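Local coordinates for Peptide/nickel transport system substrate-binding protein (Listeria monocytogenes serotype 1/2a, PDB 5KZT), which probably captures extracellular peptides as the substrate-binding component of an oligopeptide transport system, and holds a bound peptide in this structure, at residues A[21-30]-A[36-44]; A[214-225]-A[520-528]. All coordinates share one frame; numbering follows the deposited sequence.

Contact 1: A[21-30]-A[36-44]; sequences ESALIPSADS and QVGLNVVNQ
Val37, on the first turn of helix 36-45, pushes both methyls into the loop 21-30 and makes the dense end of the contact. With CG1 anti to its backbone N (chi1 172°), that methyl lies 4.0 Å from Ile25 CG1, while Val37 CB sits 4.0 Å from Pro26 CD. Val37 CG2 stands 3.8 Å from Glu21 CD, the bent glutamate chain passing the valine head to tail. Gly38 lets the loop come down on the helix, because Ser27 O occupies the side where a CB would project: it lies 3.2 Å from Gly38 CA in a bent CA-H...O contact (132° at the hydrogen) and has no other partner in the model. Here the chain leaves strand 16-21 and passes the first helix of this family 5 solute-binding protein, advancing in the same sense, beside the bound peptide that Gln36 holds by hydrogen bonds. One turn on, Ile25 CD1 meets Val41 CG2 at 3.9 Å. The looser side is wet. No direct hydrogen bond joins the segments; one water links Glu21 OE1 (2.8 Å) to Val37 O and Asn40 ND2, and a second joins Glu21 OE1 to Gln36 O. Glu21 OE2 takes Ser22 N through its anti lone pair.

Contact 2: A[214-225]-A[520-528]; sequences YWDKDKVKLKQI and TYKETYLTK
A type I beta turn, Tyr521 to Thr524, near the C-terminus of the chain docks on the loop that leads into strand 224-229 of the four-stranded mixed sheet. Lys522 carries the polar half of the contact. An extended chain, CG anti to the backbone N (chi1 -180°), carries NZ across to a second type I turn, Tyr214 to Lys217, where it donates to Asp216 OD2 at 2.8 Å and Tyr214 OH at 3.0 Å. The bond to Asp216 is part of a salt bridge and uses the anti lone pair of OD2, away from OD1, and Lys522 CE lies at the edge of the Tyr214 ring, near its plane. Tyr214 OH is also hydrogen-bonded to Glu47. Backbones meet at Val220 CA and Lys522 O, 3.3 Å apart in a CA-H...O contact whose angle at the hydrogen is 162°. Beyond it the contact turns apolar: the side chains of Leu222 and Leu526 cross at about a right angle, with Leu222 CD2 4.0 Å from Leu526 CG, and Ile225 CD1 reaches Tyr521 CB at 3.6 Å, lying obliquely to the ring. A water bridges Lys219 O and Glu523 OE1, at 2.7 Å from each. With an acidic group and a phenol oxygen both accepting from one ammonium, and Glu47 hydrogen-bonded to the same phenol oxygen, the surroundings probably favour a charged Lys522, whose position is fixed by two bonds rather than by the salt bridge alone.

The centres of contacts 1 and 2 lie about 19 Å apart, and the two follow one another in series along the chain. They nevertheless touch, where the end of helix 36-45 meets the start of 520-528: Gln44 OE1 lies 3.0 Å from Tyr521 N, a probable hydrogen bond, and Asn43 ND2 packs 3.1 Å from Thr520 OG1. Strand 16-21 also joins them, since it runs into the loop of contact 1 and pairs in parallel with strand 224-229, which begins in contact 2. The centre of contact 1, which borders the bound peptide, is about 10 Å from the centre of the chain; that of contact 2, about 24 Å from it, is peripheral.

Contact 1: A[21-30]-A[36-44]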
loop_
_atom_site.group_PDB
_atom_site.type_symbol
_atom_site.label_atom_id
_atom_site.label_comp_id
_atom_site.label_asym_id
_atom_site.label_seq_id
_atom_site.Cartn_x
_atom_site.Cartn_y
_atom_site.Cartn_z
ATOM N N GLU A 21 -14.581 -7.025 -1.496
ATOM C CA GLU A 21 -13.352 -6.344 -1.894
ATOM C C GLU A 21 -13.644 -5.626 -3.217
ATOM O O GLU A 21 -14.524 -6.048 -3.951
ATOM C CB GLU A 21 -12.233 -7.371 -2.033
ATOM C CG GLU A 21 -10.825 -6.824 -2.268
ATOM C CD GLU A 21 -10.379 -5.800 -1.237
ATOM O OE1 GLU A 21 -9.650 -6.176 -0.288
ATOM O OE2 GLU A 21 -10.720 -4.604 -1.404
ATOM N N SER A 22 -12.920 -4.546 -3.509
ATOM C CA SER A 22 -13.214 -3.698 -4.669
ATOM C C SER A 22 -12.465 -4.072 -5.959
ATOM O O SER A 22 -12.673 -3.444 -6.995
ATOM C CB SER A 22 -12.904 -2.248 -4.310
ATOM O OG SER A 22 -11.576 -2.146 -3.825
ATOM N N ALA A 23 -11.602 -5.084 -5.897
ATOM C CA ALA A 23 -10.728 -5.432 -7.002
ATOM C C ALA A 23 -10.279 -6.868 -6.882
ATOM O O ALA A 23 -10.198 -7.405 -5.771
ATOM C CB ALA A 23 -9.512 -4.523 -7.016
ATOM N N LEU A 24 -9.979 -7.462 -8.036
ATOM C CA LEU A 24 -9.338 -8.778 -8.122
ATOM C C LEU A 24 -7.944 -8.674 -7.487
ATOM O O LEU A 24 -7.323 -7.606 -7.532
ATOM C CB LEU A 24 -9.209 -9.212 -9.582
ATOM C CG LEU A 24 -10.427 -9.862 -10.242
ATOM C CD1 LEU A 24 -11.645 -8.969 -10.217
ATOM C CD2 LEU A 24 -10.059 -10.214 -11.674
ATOM N N ILE A 25 -7.469 -9.775 -6.921
ATOM C CA ILE A 25 -6.149 -9.804 -6.285
ATOM C C ILE A 25 -5.033 -9.638 -7.316
ATOM O O ILE A 25 -4.928 -10.452 -8.223
ATOM C CB ILE A 25 -5.927 -11.131 -5.527
ATOM C CG1 ILE A 25 -6.951 -11.289 -4.403
ATOM C CG2 ILE A 25 -4.511 -11.208 -4.958
ATOM C CD1 ILE A 25 -7.029 -12.711 -3.875
ATOM N N PRO A 26 -4.181 -8.594 -7.179
ATOM C CA PRO A 26 -3.098 -8.440 -8.152
ATOM C C PRO A 26 -1.957 -9.422 -7.947
ATOM O O PRO A 26 -1.376 -9.901 -8.938
ATOM C CB PRO A 26 -2.624 -6.987 -7.931
ATOM C CG PRO A 26 -3.809 -6.325 -7.309
ATOM C CD PRO A 26 -4.286 -7.378 -6.362
ATOM N N SER A 27 -1.662 -9.731 -6.684
ATOM C CA SER A 27 -0.591 -10.670 -6.335
ATOM C C SER A 27 -0.842 -11.209 -4.954
ATOM O O SER A 27 -1.257 -10.465 -4.072
ATOM C CB SER A 27 0.768 -9.965 -6.340
ATOM O OG SER A 27 1.804 -10.802 -5.850
ATOM N N ALA A 28 -0.560 -12.496 -4.762
ATOM C CA ALA A 28 -0.535 -13.061 -3.425
ATOM C C ALA A 28 0.826 -13.672 -3.113
ATOM O O ALA A 28 0.933 -14.529 -2.250
ATOM C CB ALA A 28 -1.638 -14.090 -3.266
ATOM N N ASP A 29 1.859 -13.218 -3.810
ATOM C CA ASP A 29 3.232 -13.625 -3.531
ATOM C C ASP A 29 3.742 -12.666 -2.465
ATOM O O ASP A 29 3.865 -11.480 -2.737
ATOM C CB ASP A 29 4.050 -13.535 -4.839
ATOM C CG ASP A 29 5.507 -14.009 -4.679
ATOM O OD1 ASP A 29 6.135 -13.628 -3.672
ATOM O OD2 ASP A 29 6.025 -14.733 -5.577
ATOM N N SER A 30 4.045 -13.165 -1.259
ATOM C CA SER A 30 4.411 -12.271 -0.151
ATOM C C SER A 30 5.683 -11.453 -0.425
ATOM O O SER A 30 5.844 -10.379 0.143
ATOM C CB SER A 30 4.532 -13.004 1.188
ATOM O OG SER A 30 5.482 -14.049 1.138
ATOM N N GLN A 36 -2.567 -3.039 -1.699
ATOM C CA GLN A 36 -3.315 -3.208 -0.464
ATOM C C GLN A 36 -4.193 -4.467 -0.453
ATOM O O GLN A 36 -4.427 -5.033 0.618
ATOM C CB GLN A 36 -4.143 -1.966 -0.140
ATOM C CG GLN A 36 -5.420 -1.782 -0.921
ATOM C CD GLN A 36 -6.213 -0.558 -0.445
ATOM O OE1 GLN A 36 -6.540 0.311 -1.237
ATOM N NE2 GLN A 36 -6.503 -0.485 0.855
ATOM N N VAL A 37 -4.644 -4.913 -1.626
ATOM C CA VAL A 37 -5.547 -6.078 -1.705
ATOM C C VAL A 37 -4.783 -7.366 -1.416
ATOM O O VAL A 37 -5.153 -8.139 -0.517
ATOM C CB VAL A 37 -6.271 -6.164 -3.065
ATOM C CG1 VAL A 37 -7.054 -7.470 -3.219
ATOM C CG2 VAL A 37 -7.196 -4.973 -3.230
ATOM N N GLY A 38 -3.705 -7.565 -2.161
ATOM C CA GLY A 38 -2.844 -8.700 -1.979
ATOM C C GLY A 38 -2.112 -8.747 -0.644
ATOM O O GLY A 38 -1.962 -9.814 -0.061
ATOM N N LEU A 39 -1.652 -7.602 -0.151
ATOM C CA LEU A 39 -0.942 -7.581 1.146
ATOM C C LEU A 39 -1.882 -7.901 2.293
ATOM O O LEU A 39 -1.477 -8.516 3.282
ATOM C CB LEU A 39 -0.255 -6.243 1.389
ATOM C CG LEU A 39 0.956 -6.051 0.465
ATOM C CD1 LEU A 39 1.376 -4.602 0.499
ATOM C CD2 LEU A 39 2.128 -6.934 0.818
ATOM N N ASN A 40 -3.135 -7.503 2.153
ATOM C CA ASN A 40 -4.161 -7.870 3.145
ATOM C C ASN A 40 -4.439 -9.376 3.121
ATOM O O ASN A 40 -4.544 -9.975 4.177
ATOM C CB ASN A 40 -5.442 -7.095 2.903
ATOM C CG ASN A 40 -6.454 -7.277 4.022
ATOM O OD1 ASN A 40 -6.197 -6.920 5.175
ATOM N ND2 ASN A 40 -7.597 -7.862 3.690
ATOM N N VAL A 41 -4.501 -9.985 1.937
ATOM C CA VAL A 41 -4.660 -11.462 1.834
ATOM C C VAL A 41 -3.520 -12.204 2.545
ATOM O O VAL A 41 -3.765 -13.009 3.453
ATOM C CB VAL A 41 -4.763 -11.944 0.363
ATOM C CG1 VAL A 41 -4.720 -13.472 0.257
ATOM C CG2 VAL A 41 -6.044 -11.435 -0.271
ATOM N N VAL A 42 -2.279 -11.928 2.155
ATOM C CA VAL A 42 -1.156 -12.638 2.755
ATOM C C VAL A 42 -1.001 -12.355 4.258
ATOM O O VAL A 42 -0.461 -13.195 4.995
ATOM C CB VAL A 42 0.193 -12.436 2.019
ATOM C CG1 VAL A 42 0.087 -12.895 0.580
ATOM C CG2 VAL A 42 0.682 -11.013 2.115
ATOM N N ASN A 43 -1.481 -11.206 4.738
ATOM C CA ASN A 43 -1.479 -10.967 6.187
ATOM C C ASN A 43 -2.361 -11.921 7.010
ATOM O O ASN A 43 -2.106 -12.130 8.202
ATOM C CB ASN A 43 -1.864 -9.539 6.528
ATOM C CG ASN A 43 -1.451 -9.163 7.935
ATOM O OD1 ASN A 43 -0.288 -9.338 8.313
ATOM N ND2 ASN A 43 -2.394 -8.673 8.737
ATOM N N GLN A 44 -3.383 -12.494 6.388
ATOM C CA GLN A 44 -4.252 -13.460 7.071
ATOM C C GLN A 44 -3.706 -14.886 7.015
ATOM O O GLN A 44 -3.990 -15.705 7.902
ATOM C CB GLN A 44 -5.649 -13.470 6.460
ATOM C CG GLN A 44 -6.219 -12.110 6.086
ATOM C CD GLN A 44 -6.108 -11.063 7.181
ATOM O OE1 GLN A 44 -6.276 -11.352 8.365
ATOM N NE2 GLN A 44 -5.861 -9.828 6.785
HETATM O O HOH W 1 -7.911 -8.137 0.560
HETATM O O HOH W 2 -7.373 -4.697 1.052
#

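Contact 2: A[214-225]-A[520-528]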
loop_
_atom_site.group_PDB
_atom_site.type_symbol
_atom_site.label_atom_id
_atom_site.label_comp_id
_atom_site.label_asym_id
_atom_site.label_seq_id
_atom_site.Cartn_x
_atom_site.Cartn_y
_atom_site.Cartn_z
ATOM N N TYR A 214 -1.921 -23.721 12.449
ATOM C CA TYR A 214 -1.407 -22.461 12.988
ATOM C C TYR A 214 -1.113 -22.606 14.481
ATOM O O TYR A 214 -1.943 -23.132 15.222
ATOM C CB TYR A 214 -2.411 -21.337 12.746
ATOM C CG TYR A 214 -2.015 -19.986 13.280
ATOM C CD1 TYR A 214 -0.785 -19.415 12.966
ATOM C CD2 TYR A 214 -2.896 -19.254 14.087
ATOM C CE1 TYR A 214 -0.431 -18.164 13.461
ATOM C CE2 TYR A 214 -2.566 -18.011 14.565
ATOM C CZ TYR A 214 -1.334 -17.462 14.255
ATOM O OH TYR A 214 -1.023 -16.222 14.754
ATOM N N TRP A 215 0.070 -22.138 14.907
ATOM C CA TRP A 215 0.525 -22.297 16.303
ATOM C C TRP A 215 -0.431 -21.636 17.300
ATOM O O TRP A 215 -0.586 -22.125 18.403
ATOM C CB TRP A 215 1.973 -21.760 16.516
ATOM C CG TRP A 215 2.103 -20.263 16.416
ATOM C CD1 TRP A 215 2.360 -19.543 15.291
ATOM C CD2 TRP A 215 1.949 -19.317 17.474
ATOM N NE1 TRP A 215 2.361 -18.201 15.576
ATOM C CE2 TRP A 215 2.116 -18.035 16.914
ATOM C CE3 TRP A 215 1.659 -19.425 18.844
ATOM C CZ2 TRP A 215 2.010 -16.856 17.675
ATOM C CZ3 TRP A 215 1.571 -18.251 19.610
ATOM C CH2 TRP A 215 1.746 -16.980 19.012
ATOM N N ASP A 216 -1.063 -20.534 16.911
ATOM C CA ASP A 216 -1.975 -19.799 17.809
ATOM C C ASP A 216 -3.461 -19.978 17.432
ATOM O O ASP A 216 -4.292 -19.086 17.648
ATOM C CB ASP A 216 -1.592 -18.318 17.817
ATOM C CG ASP A 216 -1.822 -17.647 19.149
ATOM O OD1 ASP A 216 -1.994 -18.351 20.164
ATOM O OD2 ASP A 216 -1.815 -16.398 19.176
ATOM N N LYS A 217 -3.803 -21.153 16.915
ATOM C CA LYS A 217 -5.156 -21.403 16.396
ATOM C C LYS A 217 -6.258 -21.312 17.458
ATOM O O LYS A 217 -7.411 -21.018 17.125
ATOM C CB LYS A 217 -5.223 -22.763 15.708
ATOM C CG LYS A 217 -5.156 -23.949 16.664
ATOM C CD LYS A 217 -4.881 -25.247 15.937
ATOM C CE LYS A 217 -4.889 -26.404 16.904
ATOM N NZ LYS A 217 -4.599 -27.659 16.166
ATOM N N ASP A 218 -5.917 -21.549 18.725
ATOM C CA ASP A 218 -6.909 -21.435 19.805
ATOM C C ASP A 218 -7.467 -20.005 20.003
ATOM O O ASP A 218 -8.541 -19.831 20.583
ATOM C CB ASP A 218 -6.357 -21.996 21.121
ATOM C CG ASP A 218 -6.261 -23.538 21.127
ATOM O OD1 ASP A 218 -6.771 -24.231 20.204
ATOM O OD2 ASP A 218 -5.671 -24.073 22.095
ATOM N N LYS A 219 -6.749 -18.992 19.525
ATOM C CA LYS A 219 -7.254 -17.623 19.556
ATOM C C LYS A 219 -8.061 -17.244 18.304
ATOM O O LYS A 219 -8.614 -16.155 18.250
ATOM C CB LYS A 219 -6.087 -16.657 19.707
ATOM C CG LYS A 219 -5.287 -16.892 20.975
ATOM C CD LYS A 219 -4.490 -15.667 21.345
ATOM C CE LYS A 219 -3.853 -15.871 22.702
ATOM N NZ LYS A 219 -2.908 -14.761 22.970
ATOM N N VAL A 220 -8.087 -18.101 17.289
ATOM C CA VAL A 220 -8.826 -17.823 16.056
ATOM C C VAL A 220 -10.236 -18.350 16.259
ATOM O O VAL A 220 -10.413 -19.520 16.599
ATOM C CB VAL A 220 -8.160 -18.474 14.820
ATOM C CG1 VAL A 220 -8.883 -18.074 13.543
ATOM C CG2 VAL A 220 -6.690 -18.067 14.737
ATOM N N LYS A 221 -11.226 -17.480 16.090
ATOM C CA LYS A 221 -12.641 -17.811 16.359
ATOM C C LYS A 221 -13.482 -18.005 15.116
ATOM O O LYS A 221 -14.446 -18.754 15.146
ATOM C CB LYS A 221 -13.290 -16.727 17.245
ATOM C CG LYS A 221 -12.610 -16.493 18.596
ATOM C CD LYS A 221 -12.279 -17.800 19.323
ATOM C CE LYS A 221 -11.337 -17.632 20.516
ATOM N NZ LYS A 221 -12.061 -17.261 21.766
ATOM N N LEU A 222 -13.151 -17.302 14.046
ATOM C CA LEU A 222 -13.849 -17.457 12.772
ATOM C C LEU A 222 -13.428 -18.765 12.107
ATOM O O LEU A 222 -12.239 -19.006 11.923
ATOM C CB LEU A 222 -13.545 -16.289 11.854
ATOM C CG LEU A 222 -14.193 -14.971 12.276
ATOM C CD1 LEU A 222 -13.625 -13.812 11.467
ATOM C CD2 LEU A 222 -15.702 -15.057 12.171
ATOM N N LYS A 223 -14.389 -19.606 11.754
ATOM C CA LYS A 223 -14.050 -20.801 10.996
ATOM C C LYS A 223 -13.837 -20.490 9.495
ATOM O O LYS A 223 -13.075 -21.170 8.837
ATOM C CB LYS A 223 -15.070 -21.929 11.245
ATOM C CG LYS A 223 -16.413 -21.749 10.603
ATOM C CD LYS A 223 -17.410 -22.766 11.163
ATOM C CE LYS A 223 -18.753 -22.576 10.502
ATOM N NZ LYS A 223 -19.751 -23.550 10.949
ATOM N N GLN A 224 -14.499 -19.448 8.974
ATOM C CA GLN A 224 -14.489 -19.153 7.541
ATOM C C GLN A 224 -14.814 -17.682 7.265
ATOM O O GLN A 224 -15.695 -17.102 7.905
ATOM C CB GLN A 224 -15.480 -20.062 6.798
ATOM C CG GLN A 224 -15.417 -19.916 5.283
ATOM C CD GLN A 224 -15.852 -21.161 4.547
ATOM O OE1 GLN A 224 -15.555 -22.282 4.969
ATOM N NE2 GLN A 224 -16.543 -20.980 3.428
ATOM N N ILE A 225 -14.076 -17.087 6.339
ATOM C CA ILE A 225 -14.323 -15.709 5.897
ATOM C C ILE A 225 -14.468 -15.772 4.378
ATOM O O ILE A 225 -13.550 -16.192 3.698
ATOM C CB ILE A 225 -13.198 -14.740 6.322
ATOM C CG1 ILE A 225 -12.954 -14.797 7.839
ATOM C CG2 ILE A 225 -13.513 -13.321 5.883
ATOM C CD1 ILE A 225 -11.625 -14.196 8.270
ATOM N N THR A 520 -6.360 -7.352 10.305
ATOM C CA THR A 520 -5.970 -8.638 10.873
ATOM C C THR A 520 -7.247 -9.262 11.411
ATOM O O THR A 520 -7.822 -8.757 12.384
ATOM C CB THR A 520 -4.929 -8.483 11.981
ATOM O OG1 THR A 520 -3.756 -7.846 11.443
ATOM C CG2 THR A 520 -4.551 -9.862 12.566
ATOM N N TYR A 521 -7.700 -10.333 10.758
ATOM C CA TYR A 521 -8.935 -11.010 11.137
ATOM C C TYR A 521 -8.740 -12.076 12.209
ATOM O O TYR A 521 -9.735 -12.679 12.640
ATOM C CB TYR A 521 -9.590 -11.679 9.926
ATOM C CG TYR A 521 -9.808 -10.773 8.744
ATOM C CD1 TYR A 521 -10.350 -9.481 8.900
ATOM C CD2 TYR A 521 -9.503 -11.199 7.474
ATOM C CE1 TYR A 521 -10.557 -8.649 7.804
ATOM C CE2 TYR A 521 -9.713 -10.377 6.366
ATOM C CZ TYR A 521 -10.233 -9.105 6.533
ATOM O OH TYR A 521 -10.401 -8.309 5.415
ATOM N N LYS A 522 -7.489 -12.305 12.619
ATOM C CA LYS A 522 -7.097 -13.402 13.512
ATOM C C LYS A 522 -8.061 -13.598 14.676
ATOM O O LYS A 522 -8.495 -14.714 14.885
ATOM C CB LYS A 522 -5.678 -13.179 14.043
ATOM C CG LYS A 522 -5.145 -14.248 14.974
ATOM C CD LYS A 522 -3.753 -13.887 15.473
ATOM C CE LYS A 522 -3.365 -14.783 16.634
ATOM N NZ LYS A 522 -1.954 -14.582 17.048
ATOM N N GLU A 523 -8.375 -12.530 15.414
ATOM C CA GLU A 523 -9.170 -12.648 16.658
ATOM C C GLU A 523 -10.543 -12.010 16.536
ATOM O O GLU A 523 -11.224 -11.799 17.533
ATOM C CB GLU A 523 -8.401 -12.067 17.845
ATOM C CG GLU A 523 -7.043 -12.728 18.067
ATOM C CD GLU A 523 -6.441 -12.433 19.441
ATOM O OE1 GLU A 523 -7.057 -12.762 20.465
ATOM O OE2 GLU A 523 -5.310 -11.916 19.512
ATOM N N THR A 524 -10.951 -11.704 15.310
ATOM C CA THR A 524 -12.291 -11.245 15.022
ATOM C C THR A 524 -13.292 -12.351 15.333
ATOM O O THR A 524 -13.000 -13.540 15.172
ATOM C CB THR A 524 -12.371 -10.817 13.553
ATOM O OG1 THR A 524 -11.350 -9.841 13.347
ATOM C CG2 THR A 524 -13.737 -10.244 13.174
ATOM N N TYR A 525 -14.458 -11.963 15.820
ATOM C CA TYR A 525 -15.523 -12.942 16.094
ATOM C C TYR A 525 -16.884 -12.278 15.967
ATOM O O TYR A 525 -16.976 -11.046 15.884
ATOM C CB TYR A 525 -15.328 -13.587 17.501
ATOM C CG TYR A 525 -15.535 -12.645 18.653
ATOM C CD1 TYR A 525 -14.484 -11.875 19.153
ATOM C CD2 TYR A 525 -16.788 -12.519 19.255
ATOM C CE1 TYR A 525 -14.687 -10.992 20.215
ATOM C CE2 TYR A 525 -17.000 -11.644 20.302
ATOM C CZ TYR A 525 -15.958 -10.885 20.781
ATOM O OH TYR A 525 -16.204 -10.004 21.816
ATOM N N LEU A 526 -17.933 -13.102 15.977
ATOM C CA LEU A 526 -19.288 -12.630 15.760
ATOM C C LEU A 526 -20.143 -12.918 16.997
ATOM O O LEU A 526 -20.028 -13.990 17.584
ATOM C CB LEU A 526 -19.914 -13.306 14.536
ATOM C CG LEU A 526 -19.177 -13.264 13.195
ATOM C CD1 LEU A 526 -20.053 -13.856 12.096
ATOM C CD2 LEU A 526 -18.769 -11.845 12.820
ATOM N N THR A 527 -20.966 -11.945 17.382
ATOM C CA THR A 527 -21.997 -12.123 18.398
ATOM C C THR A 527 -23.376 -12.079 17.727
ATOM O O THR A 527 -24.167 -11.174 17.990
ATOM C CB THR A 527 -21.917 -11.033 19.481
ATOM O OG1 THR A 527 -22.045 -9.734 18.878
ATOM C CG2 THR A 527 -20.608 -11.118 20.236
ATOM N N LYS A 528 -23.623 -13.023 16.814
ATOM C CA LYS A 528 -24.900 -13.080 16.061
ATOM C C LYS A 528 -26.014 -13.532 16.989
ATOM O O LYS A 528 -25.811 -14.459 17.774
ATOM C CB LYS A 528 -24.835 -14.049 14.868
ATOM C CG LYS A 528 -24.330 -13.429 13.581
ATOM C CD LYS A 528 -24.369 -14.422 12.431
ATOM C CE LYS A 528 -24.571 -13.707 11.108
ATOM N NZ LYS A 528 -24.594 -14.647 9.957
HETATM O O HOH W 3 -9.039 -14.567 20.416
HETATM O O HOH W 4 -11.162 -15.161 14.216
#